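Local atomic coordinates of cysteine desulfurase (Stenotrophomonas maltophilia, PDB entry 6WCI), a protein that probably removes sulfur from L-cysteine to yield L-alanine and a sulfur-loaded carrier, using pyridoxal 5'-phosphate as cofactor. Residues B[237-242]-B[256-261]; B[99-104]-B[230-235]; B[107-112]-B[291-296]. All coordinates share one frame; numbering follows the deposited sequence.

How the interactions relate
The three contacts surround one edge of the seven-stranded sheet. Interaction 1 is the buried hairpin of strands 239-243 and 254-258, held by backbone bonds and by side chains on both faces. Interaction 3, also buried, lies on strand 108-111, which neighbours 254-258 and is outermost in the sheet within this chain; there a carboxylate from a loop meets a strand N-H. Interaction 2 is only partly buried: the end of helix 81-101 meets the short helix 232-235, with Leu-101 and Val-232 buried and an Asn-Asp pair nearer solvent. Tyr-240 and Trp-257 of interaction 1 pack on interaction 2, while Leu-256 N and Val-109 O probably link interactions 1 and 3.

Interaction 1: B[237-242]-B[256-261]; sequences CDFYAI and LWARRE
Tyr-240 and Trp-257 form the antiparallel hydrogen-bonded pair between the two strands: Tyr-240 N gives to Trp-257 O at 2.9 Å, and Trp-257 N returns to Tyr-240 O at 2.8 Å. Arg-259 N, at the N-cap of the next helix, adds a longer bond to Asp-238 O.

Aromatic and apolar contacts divide between the two sheet faces. Trp-257 has CG anti to the backbone N (chi1 175°), and the six-membered part of its indole meets Cys-237 through CZ3 and CH2 while CE3 comes near Tyr-240 CB. CZ3 lies 3.3 Å from Cys-237 O, which sits in the ring plane at the edge, and 3.9 Å from Cys-237 SG, an oblique sulfur-aromatic approach. On the other face, Ala-258 CB touches Phe-239 CD1 at 3.5 Å, while Leu-256 CD1 approaches Phe-239 CB.

Charged groups gather where strand 239-243 begins and strand 254-258 ends. Asp-238 OD1 packs on Arg-259 CD; it is 4.0 Å from Arg-259 NE, opposite charges beyond a salt bridge, and well out of the guanidinium plane, so no N-H points at it. Arg-259 NE instead forms a salt bridge with Glu-261 OE2, and its NH1 reaches Cys-237 O through a water. Arg-211, His-262 and Thr-217 bind the Asp-238 carboxylate.

Phe-239, Ala-241 and Leu-256 pack against helix 114-126, whereas Tyr-240 and Trp-257 meet helix 232-235. Strand 216-220 flanks the hairpin on one side and strand 108-111 on the other.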
loop_
_atom_site.group_PDB
_atom_site.type_symbol
_atom_site.label_atom_id
_atom_site.label_comp_id
_atom_site.label_asym_id
_atom_site.label_seq_id
_atom_site.Cartn_x
_atom_site.Cartn_y
_atom_site.Cartn_z
ATOM N N CYS B 237 -18.642 -10.585 -14.301
ATOM C CA CYS B 237 -17.276 -10.433 -14.772
ATOM C C CYS B 237 -16.371 -11.436 -14.059
ATOM O O CYS B 237 -16.776 -12.089 -13.095
ATOM C CB CYS B 237 -16.790 -9.001 -14.547
ATOM S SG CYS B 237 -16.841 -8.428 -12.808
ATOM N N ASP B 238 -15.134 -11.569 -14.552
ATOM C CA ASP B 238 -14.151 -12.430 -13.891
ATOM C C ASP B 238 -13.345 -11.716 -12.805
ATOM O O ASP B 238 -12.886 -12.368 -11.857
ATOM C CB ASP B 238 -13.184 -13.011 -14.924
ATOM C CG ASP B 238 -13.892 -13.852 -15.961
ATOM O OD1 ASP B 238 -14.263 -15.000 -15.631
ATOM O OD2 ASP B 238 -14.115 -13.339 -17.087
ATOM N N PHE B 239 -13.142 -10.407 -12.938
ATOM C CA PHE B 239 -12.321 -9.612 -12.028
ATOM C C PHE B 239 -12.873 -8.195 -12.001
ATOM O O PHE B 239 -13.134 -7.635 -13.060
ATOM C CB PHE B 239 -10.863 -9.511 -12.484
ATOM C CG PHE B 239 -10.145 -10.825 -12.584
ATOM C CD1 PHE B 239 -9.483 -11.356 -11.482
ATOM C CD2 PHE B 239 -10.080 -11.498 -13.786
ATOM C CE1 PHE B 239 -8.799 -12.564 -11.581
ATOM C CE2 PHE B 239 -9.399 -12.699 -13.896
ATOM C CZ PHE B 239 -8.756 -13.234 -12.788
ATOM N N TYR B 240 -12.954 -7.593 -10.806
ATOM C CA TYR B 240 -13.455 -6.232 -10.635
ATOM C C TYR B 240 -12.580 -5.497 -9.625
ATOM O O TYR B 240 -12.366 -5.992 -8.513
ATOM C CB TYR B 240 -14.920 -6.257 -10.178
ATOM C CG TYR B 240 -15.667 -4.937 -10.262
ATOM C CD1 TYR B 240 -15.569 -3.989 -9.255
ATOM C CD2 TYR B 240 -16.498 -4.660 -11.342
ATOM C CE1 TYR B 240 -16.283 -2.779 -9.332
ATOM C CE2 TYR B 240 -17.206 -3.469 -11.425
ATOM C CZ TYR B 240 -17.094 -2.534 -10.426
ATOM O OH TYR B 240 -17.807 -1.352 -10.532
ATOM N N ALA B 241 -12.057 -4.333 -10.019
ATOM C CA ALA B 241 -11.081 -3.575 -9.240
ATOM C C ALA B 241 -11.649 -2.226 -8.797
ATOM O O ALA B 241 -12.242 -1.505 -9.601
ATOM C CB ALA B 241 -9.812 -3.344 -10.065
ATOM N N ILE B 242 -11.435 -1.862 -7.529
ATOM C CA ILE B 242 -11.870 -0.571 -7.003
ATOM C C ILE B 242 -10.716 0.071 -6.246
ATOM O O ILE B 242 -9.721 -0.577 -5.919
ATOM C CB ILE B 242 -13.106 -0.684 -6.085
ATOM C CG1 ILE B 242 -12.784 -1.568 -4.884
ATOM C CG2 ILE B 242 -14.303 -1.226 -6.857
ATOM C CD1 ILE B 242 -13.826 -1.534 -3.777
ATOM N N LEU B 256 -9.467 -6.033 -5.048
ATOM C CA LEU B 256 -9.737 -6.837 -6.239
ATOM C C LEU B 256 -10.733 -7.929 -5.870
ATOM O O LEU B 256 -10.459 -8.742 -4.985
ATOM C CB LEU B 256 -8.450 -7.461 -6.793
ATOM C CG LEU B 256 -8.626 -8.429 -7.963
ATOM C CD1 LEU B 256 -9.001 -7.670 -9.244
ATOM C CD2 LEU B 256 -7.390 -9.342 -8.196
ATOM N N TRP B 257 -11.888 -7.931 -6.522
ATOM C CA TRP B 257 -12.810 -9.054 -6.467
ATOM C C TRP B 257 -12.554 -9.969 -7.658
ATOM O O TRP B 257 -12.218 -9.507 -8.750
ATOM C CB TRP B 257 -14.282 -8.604 -6.492
ATOM C CG TRP B 257 -15.206 -9.806 -6.556
ATOM C CD1 TRP B 257 -15.692 -10.518 -5.496
ATOM C CD2 TRP B 257 -15.687 -10.472 -7.739
ATOM N NE1 TRP B 257 -16.465 -11.569 -5.940
ATOM C CE2 TRP B 257 -16.480 -11.559 -7.313
ATOM C CE3 TRP B 257 -15.521 -10.257 -9.116
ATOM C CZ2 TRP B 257 -17.105 -12.427 -8.211
ATOM C CZ3 TRP B 257 -16.151 -11.111 -10.005
ATOM C CH2 TRP B 257 -16.936 -12.185 -9.550
ATOM N N ALA B 258 -12.729 -11.271 -7.444
ATOM C CA ALA B 258 -12.559 -12.237 -8.521
ATOM C C ALA B 258 -13.442 -13.442 -8.256
ATOM O O ALA B 258 -13.761 -13.753 -7.107
ATOM C CB ALA B 258 -11.096 -12.690 -8.659
ATOM N N ARG B 259 -13.825 -14.127 -9.332
ATOM C CA ARG B 259 -14.453 -15.427 -9.175
ATOM C C ARG B 259 -13.532 -16.354 -8.391
ATOM O O ARG B 259 -12.307 -16.300 -8.533
ATOM C CB ARG B 259 -14.778 -16.023 -10.542
ATOM C CG ARG B 259 -15.634 -15.095 -11.391
ATOM C CD ARG B 259 -15.776 -15.644 -12.774
ATOM N NE ARG B 259 -16.259 -17.016 -12.744
ATOM C CZ ARG B 259 -17.544 -17.347 -12.799
ATOM N NH1 ARG B 259 -18.469 -16.396 -12.878
ATOM N NH2 ARG B 259 -17.905 -18.627 -12.779
ATOM N N ARG B 260 -14.134 -17.199 -7.547
ATOM C CA ARG B 260 -13.350 -18.074 -6.677
ATOM C C ARG B 260 -12.459 -19.013 -7.483
ATOM O O ARG B 260 -11.322 -19.300 -7.079
ATOM C CB ARG B 260 -14.278 -18.887 -5.772
ATOM C CG ARG B 260 -13.534 -19.773 -4.765
ATOM C CD ARG B 260 -12.962 -18.895 -3.683
ATOM N NE ARG B 260 -11.973 -19.548 -2.836
ATOM C CZ ARG B 260 -11.322 -18.911 -1.872
ATOM N NH1 ARG B 260 -11.574 -17.621 -1.656
ATOM N NH2 ARG B 260 -10.424 -19.550 -1.135
ATOM N N GLU B 261 -12.961 -19.509 -8.621
ATOM C CA GLU B 261 -12.181 -20.442 -9.437
ATOM C C GLU B 261 -10.868 -19.823 -9.907
ATOM O O GLU B 261 -9.864 -20.529 -10.037
ATOM C CB GLU B 261 -13.000 -20.911 -10.645
ATOM C CG GLU B 261 -13.328 -19.798 -11.625
ATOM C CD GLU B 261 -13.977 -20.288 -12.906
ATOM O OE1 GLU B 261 -13.681 -21.421 -13.336
ATOM O OE2 GLU B 261 -14.783 -19.526 -13.482
HETATM O O HOH W 1 -19.062 -13.753 -12.319
#

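Interaction 2: B[99-104]-B[230-235]; sequences RFLNVR and VDVAAI
Asn-102 and Asp-231 meet through their side chains at the partly exposed margin of this contact, and the asparagine can be followed outward from its backbone. Its CB lies 3.6 Å from Asp-231 OD1. With CG anti to the backbone N (chi1 -163°), the amide carbon stays beside the same carboxylate, and ND2 then gives a hydrogen bond to Asp-231 OD1 at 3.0 Å, nearly straight at 164°. The acceptor lies close to the amide plane, but the donor stands well above the carboxylate plane, the two flat groups being turned 74° apart. Ala-234 N reaches the same OD1 from the opposite face of the carboxylate at 3.1 Å. Two donors therefore grip one oxygen and would be expected to favour its negative charge.

Beneath this polar pair, the backbone and the apolar side chains join. Val-232 N gives to Leu-101 O at 2.9 Å. Leu-101 runs alongside Val-232 in the same direction, with Leu-101 CB 3.7 Å from Val-232 CG2. Val-103 crosses Val-232 at a slant, its CG1 touching Val-232 CB at 3.7 Å, while Ala-233 CB rests against Asn-102 O. A water bridges Phe-100 O and Val-230 N and sits over the centre of the Phe-100 ring. Val-103 and Val-232 both continue onto Trp-257, and Phe-100 onto helix 300-316.

Two helix-end motifs are joined here: a Schellman motif, in which Asn-102 with positive phi ends helix 81-101, and an N-cap, in which Asp-231 precedes the short, weakly bonded helix at about 232-235 and accepts from Ala-234 N.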
loop_
_atom_site.group_PDB
_atom_site.type_symbol
_atom_site.label_atom_id
_atom_site.label_comp_id
_atom_site.label_asym_id
_atom_site.label_seq_id
_atom_site.Cartn_x
_atom_site.Cartn_y
_atom_site.Cartn_z
ATOM N N ARG B 99 -20.028 -6.423 1.581
ATOM C CA ARG B 99 -21.459 -6.144 1.507
ATOM C C ARG B 99 -21.732 -4.960 0.593
ATOM O O ARG B 99 -22.720 -4.948 -0.146
ATOM C CB ARG B 99 -22.016 -5.881 2.906
ATOM N N PHE B 100 -20.857 -3.955 0.634
ATOM C CA PHE B 100 -20.942 -2.809 -0.265
ATOM C C PHE B 100 -20.991 -3.241 -1.728
ATOM O O PHE B 100 -21.761 -2.692 -2.523
ATOM C CB PHE B 100 -19.736 -1.911 0.007
ATOM C CG PHE B 100 -19.719 -0.647 -0.774
ATOM C CD1 PHE B 100 -20.645 0.348 -0.524
ATOM C CD2 PHE B 100 -18.736 -0.425 -1.725
ATOM C CE1 PHE B 100 -20.609 1.527 -1.228
ATOM C CE2 PHE B 100 -18.707 0.759 -2.435
ATOM C CZ PHE B 100 -19.630 1.728 -2.179
ATOM N N LEU B 101 -20.184 -4.227 -2.098
ATOM C CA LEU B 101 -20.100 -4.735 -3.462
ATOM C C LEU B 101 -21.010 -5.927 -3.713
ATOM O O LEU B 101 -21.091 -6.390 -4.854
ATOM C CB LEU B 101 -18.655 -5.127 -3.778
ATOM C CG LEU B 101 -17.609 -4.086 -3.392
ATOM C CD1 LEU B 101 -16.231 -4.722 -3.396
ATOM C CD2 LEU B 101 -17.673 -2.916 -4.350
ATOM N N ASN B 102 -21.688 -6.426 -2.676
ATOM C CA ASN B 102 -22.532 -7.626 -2.741
ATOM C C ASN B 102 -21.735 -8.850 -3.200
ATOM O O ASN B 102 -22.166 -9.609 -4.070
ATOM C CB ASN B 102 -23.757 -7.410 -3.634
ATOM C CG ASN B 102 -24.836 -8.448 -3.392
ATOM O OD1 ASN B 102 -25.077 -8.850 -2.256
ATOM N ND2 ASN B 102 -25.480 -8.899 -4.461
ATOM N N VAL B 103 -20.560 -9.044 -2.595
ATOM C CA VAL B 103 -19.705 -10.193 -2.874
ATOM C C VAL B 103 -19.324 -10.856 -1.557
ATOM O O VAL B 103 -19.502 -10.296 -0.476
ATOM C CB VAL B 103 -18.429 -9.817 -3.654
ATOM C CG1 VAL B 103 -18.777 -9.082 -4.936
ATOM C CG2 VAL B 103 -17.485 -9.000 -2.773
ATOM N N ARG B 104 -18.776 -12.058 -1.662
ATOM C CA ARG B 104 -18.312 -12.685 -0.432
ATOM C C ARG B 104 -16.942 -12.134 -0.057
ATOM O O ARG B 104 -16.106 -11.889 -0.934
ATOM C CB ARG B 104 -18.254 -14.206 -0.578
ATOM C CG ARG B 104 -19.605 -14.824 -0.900
ATOM C CD ARG B 104 -19.561 -16.331 -0.840
ATOM N NE ARG B 104 -19.045 -16.808 0.440
ATOM C CZ ARG B 104 -19.164 -18.061 0.873
ATOM N NH1 ARG B 104 -18.660 -18.409 2.055
ATOM N NH2 ARG B 104 -19.797 -18.964 0.132
ATOM N N VAL B 230 -23.214 -0.649 -7.110
ATOM C CA VAL B 230 -22.675 -1.724 -7.925
ATOM C C VAL B 230 -22.884 -3.027 -7.172
ATOM O O VAL B 230 -22.387 -3.196 -6.050
ATOM C CB VAL B 230 -21.194 -1.512 -8.277
ATOM C CG1 VAL B 230 -20.731 -2.610 -9.225
ATOM C CG2 VAL B 230 -20.990 -0.150 -8.923
ATOM N N ASP B 231 -23.664 -3.920 -7.774
ATOM C CA ASP B 231 -23.742 -5.326 -7.392
ATOM C C ASP B 231 -22.709 -6.042 -8.249
ATOM O O ASP B 231 -22.982 -6.436 -9.385
ATOM C CB ASP B 231 -25.156 -5.853 -7.614
ATOM C CG ASP B 231 -25.303 -7.332 -7.291
ATOM O OD1 ASP B 231 -24.283 -8.033 -7.127
ATOM O OD2 ASP B 231 -26.460 -7.800 -7.203
ATOM N N VAL B 232 -21.498 -6.207 -7.702
ATOM C CA VAL B 232 -20.406 -6.755 -8.504
ATOM C C VAL B 232 -20.745 -8.165 -8.985
ATOM O O VAL B 232 -20.435 -8.540 -10.121
ATOM C CB VAL B 232 -19.079 -6.732 -7.719
ATOM C CG1 VAL B 232 -18.006 -7.475 -8.480
ATOM C CG2 VAL B 232 -18.630 -5.303 -7.458
ATOM N N ALA B 233 -21.386 -8.967 -8.129
ATOM C CA ALA B 233 -21.641 -10.361 -8.480
ATOM C C ALA B 233 -22.607 -10.466 -9.648
ATOM O O ALA B 233 -22.461 -11.349 -10.499
ATOM C CB ALA B 233 -22.184 -11.126 -7.275
ATOM N N ALA B 234 -23.596 -9.574 -9.704
ATOM C CA ALA B 234 -24.569 -9.593 -10.787
ATOM C C ALA B 234 -23.988 -9.106 -12.104
ATOM O O ALA B 234 -24.658 -9.221 -13.137
ATOM C CB ALA B 234 -25.790 -8.748 -10.414
ATOM N N ILE B 235 -22.778 -8.551 -12.098
ATOM C CA ILE B 235 -22.180 -8.132 -13.358
ATOM C C ILE B 235 -21.779 -9.350 -14.180
ATOM O O ILE B 235 -21.911 -9.356 -15.407
ATOM C CB ILE B 235 -20.987 -7.191 -13.107
ATOM C CG1 ILE B 235 -21.446 -5.926 -12.373
ATOM C CG2 ILE B 235 -20.333 -6.798 -14.421
ATOM C CD1 ILE B 235 -20.352 -4.887 -12.206
HETATM O O HOH W 2 -22.373 -0.600 -4.348
#

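Interaction 3: B[107-112]-B[291-296]; sequences DLVLCS and HKFEAG
Glu-294 reaches across to strand 108-111 and takes the backbone N-H of Leu-110 on its OE2, at 2.9 Å and almost straight (173°). The donor comes from the anti side of the carboxylate, 27° out of its plane. The same oxygen lies 3.5 Å from Val-109 CA. Further back along the side chain, Glu-294 CG approaches Leu-110 O at 3.5 Å and Val-109 CG1 at 4.0 Å. A chi2 of 157° holds CD away from the glutamate's own backbone, toward the strand.

Beside this bond is an apolar touch: Val-109 CG1 meets Phe-293 CB at 3.7 Å, the two side chains crossing at a slant. One face of the Phe-293 ring has Lys-292 CG over its centre, and the side chain also packs on Leu-120 and Leu-263.

In the next shell, Arg-94 of helix 81-101 forms a salt bridge with Glu-294 OE2 and also donates to Leu-108 O, so one guanidinium serves both the loop carboxylate and the strand. Within the loop, Glu-294 N bonds to His-291 O, closing the turn that precedes the glutamate.

On its other side strand 108-111 pairs with strand 254-258. Here a buried acidic side chain satisfies a backbone N-H of what is, within this chain, an edge strand of the seven-stranded sheet of this class-V aminotransferase-family fold.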
loop_
_atom_site.group_PDB
_atom_site.type_symbol
_atom_site.label_atom_id
_atom_site.label_comp_id
_atom_site.label_asym_id
_atom_site.label_seq_id
_atom_site.Cartn_x
_atom_site.Cartn_y
_atom_site.Cartn_z
ATOM N N ASP B 107 -13.679 -13.771 -1.310
ATOM C CA ASP B 107 -13.258 -13.547 -2.683
ATOM C C ASP B 107 -12.784 -12.123 -2.929
ATOM O O ASP B 107 -12.669 -11.710 -4.088
ATOM C CB ASP B 107 -14.398 -13.874 -3.651
ATOM C CG ASP B 107 -14.966 -15.270 -3.451
ATOM O OD1 ASP B 107 -14.249 -16.148 -2.910
ATOM O OD2 ASP B 107 -16.132 -15.487 -3.845
ATOM N N LEU B 108 -12.514 -11.363 -1.875
ATOM C CA LEU B 108 -12.164 -9.952 -1.985
ATOM C C LEU B 108 -10.747 -9.760 -1.461
ATOM O O LEU B 108 -10.494 -9.910 -0.257
ATOM C CB LEU B 108 -13.162 -9.091 -1.213
ATOM C CG LEU B 108 -13.140 -7.586 -1.432
ATOM C CD1 LEU B 108 -13.490 -7.242 -2.885
ATOM C CD2 LEU B 108 -14.104 -6.921 -0.463
ATOM N N VAL B 109 -9.833 -9.424 -2.361
ATOM C CA VAL B 109 -8.435 -9.204 -2.021
ATOM C C VAL B 109 -8.223 -7.717 -1.780
ATOM O O VAL B 109 -8.536 -6.894 -2.645
ATOM C CB VAL B 109 -7.518 -9.715 -3.145
ATOM C CG1 VAL B 109 -6.054 -9.492 -2.784
ATOM C CG2 VAL B 109 -7.797 -11.197 -3.435
ATOM N N LEU B 110 -7.690 -7.371 -0.606
ATOM C CA LEU B 110 -7.427 -5.983 -0.242
ATOM C C LEU B 110 -6.017 -5.601 -0.682
ATOM O O LEU B 110 -5.072 -6.366 -0.469
ATOM C CB LEU B 110 -7.590 -5.787 1.269
ATOM C CG LEU B 110 -8.929 -6.239 1.875
ATOM C CD1 LEU B 110 -8.945 -6.110 3.381
ATOM C CD2 LEU B 110 -10.087 -5.434 1.272
ATOM N N CYS B 111 -5.877 -4.429 -1.305
ATOM C CA CYS B 111 -4.586 -3.981 -1.817
ATOM C C CYS B 111 -4.558 -2.447 -1.823
ATOM O O CYS B 111 -5.468 -1.792 -1.314
ATOM C CB CYS B 111 -4.336 -4.591 -3.198
ATOM S SG CYS B 111 -5.667 -4.226 -4.368
ATOM N N SER B 112 -3.504 -1.868 -2.397
ATOM C CA SER B 112 -3.211 -0.452 -2.215
ATOM C C SER B 112 -3.940 0.459 -3.197
ATOM O O SER B 112 -3.716 1.671 -3.159
ATOM C CB SER B 112 -1.703 -0.206 -2.320
ATOM O OG SER B 112 -1.225 -0.590 -3.590
ATOM N N HIS B 291 -6.011 -14.253 1.622
ATOM C CA HIS B 291 -4.711 -13.935 2.218
ATOM C C HIS B 291 -3.547 -14.428 1.368
ATOM O O HIS B 291 -2.451 -13.863 1.455
ATOM C CB HIS B 291 -4.615 -14.522 3.623
ATOM C CG HIS B 291 -5.547 -13.875 4.594
ATOM N ND1 HIS B 291 -6.760 -14.426 4.941
ATOM C CD2 HIS B 291 -5.459 -12.702 5.263
ATOM C CE1 HIS B 291 -7.373 -13.627 5.796
ATOM N NE2 HIS B 291 -6.605 -12.575 6.006
ATOM N N LYS B 292 -3.771 -15.461 0.557
ATOM C CA LYS B 292 -2.853 -15.905 -0.483
ATOM C C LYS B 292 -2.253 -14.742 -1.268
ATOM O O LYS B 292 -1.094 -14.808 -1.695
ATOM C CB LYS B 292 -3.601 -16.862 -1.421
ATOM C CG LYS B 292 -2.808 -17.441 -2.578
ATOM C CD LYS B 292 -3.715 -18.350 -3.404
ATOM C CE LYS B 292 -3.014 -18.909 -4.626
ATOM N NZ LYS B 292 -3.927 -19.806 -5.368
ATOM N N PHE B 293 -3.033 -13.673 -1.465
ATOM C CA PHE B 293 -2.629 -12.546 -2.296
ATOM C C PHE B 293 -2.373 -11.274 -1.490
ATOM O O PHE B 293 -2.197 -10.207 -2.085
ATOM C CB PHE B 293 -3.673 -12.291 -3.401
ATOM C CG PHE B 293 -3.850 -13.457 -4.343
ATOM C CD1 PHE B 293 -2.874 -13.759 -5.289
ATOM C CD2 PHE B 293 -4.972 -14.267 -4.263
ATOM C CE1 PHE B 293 -3.025 -14.858 -6.159
ATOM C CE2 PHE B 293 -5.143 -15.358 -5.123
ATOM C CZ PHE B 293 -4.157 -15.659 -6.074
ATOM N N GLU B 294 -2.295 -11.372 -0.158
ATOM C CA GLU B 294 -2.029 -10.244 0.741
ATOM C C GLU B 294 -0.765 -10.561 1.542
ATOM O O GLU B 294 -0.835 -11.142 2.629
ATOM C CB GLU B 294 -3.245 -9.978 1.667
ATOM C CG GLU B 294 -4.526 -9.556 0.911
ATOM C CD GLU B 294 -5.807 -9.837 1.691
ATOM O OE1 GLU B 294 -5.714 -10.330 2.838
ATOM O OE2 GLU B 294 -6.911 -9.577 1.152
ATOM N N ALA B 295 0.390 -10.174 1.009
ATOM C CA ALA B 295 1.675 -10.505 1.621
ATOM C C ALA B 295 2.105 -9.399 2.579
ATOM O O ALA B 295 1.997 -8.214 2.250
ATOM C CB ALA B 295 2.743 -10.727 0.544
ATOM N N GLY B 296 2.577 -9.786 3.773
ATOM C CA GLY B 296 3.128 -8.816 4.699
ATOM C C GLY B 296 2.056 -8.011 5.429
ATOM O O GLY B 296 0.852 -8.225 5.276
#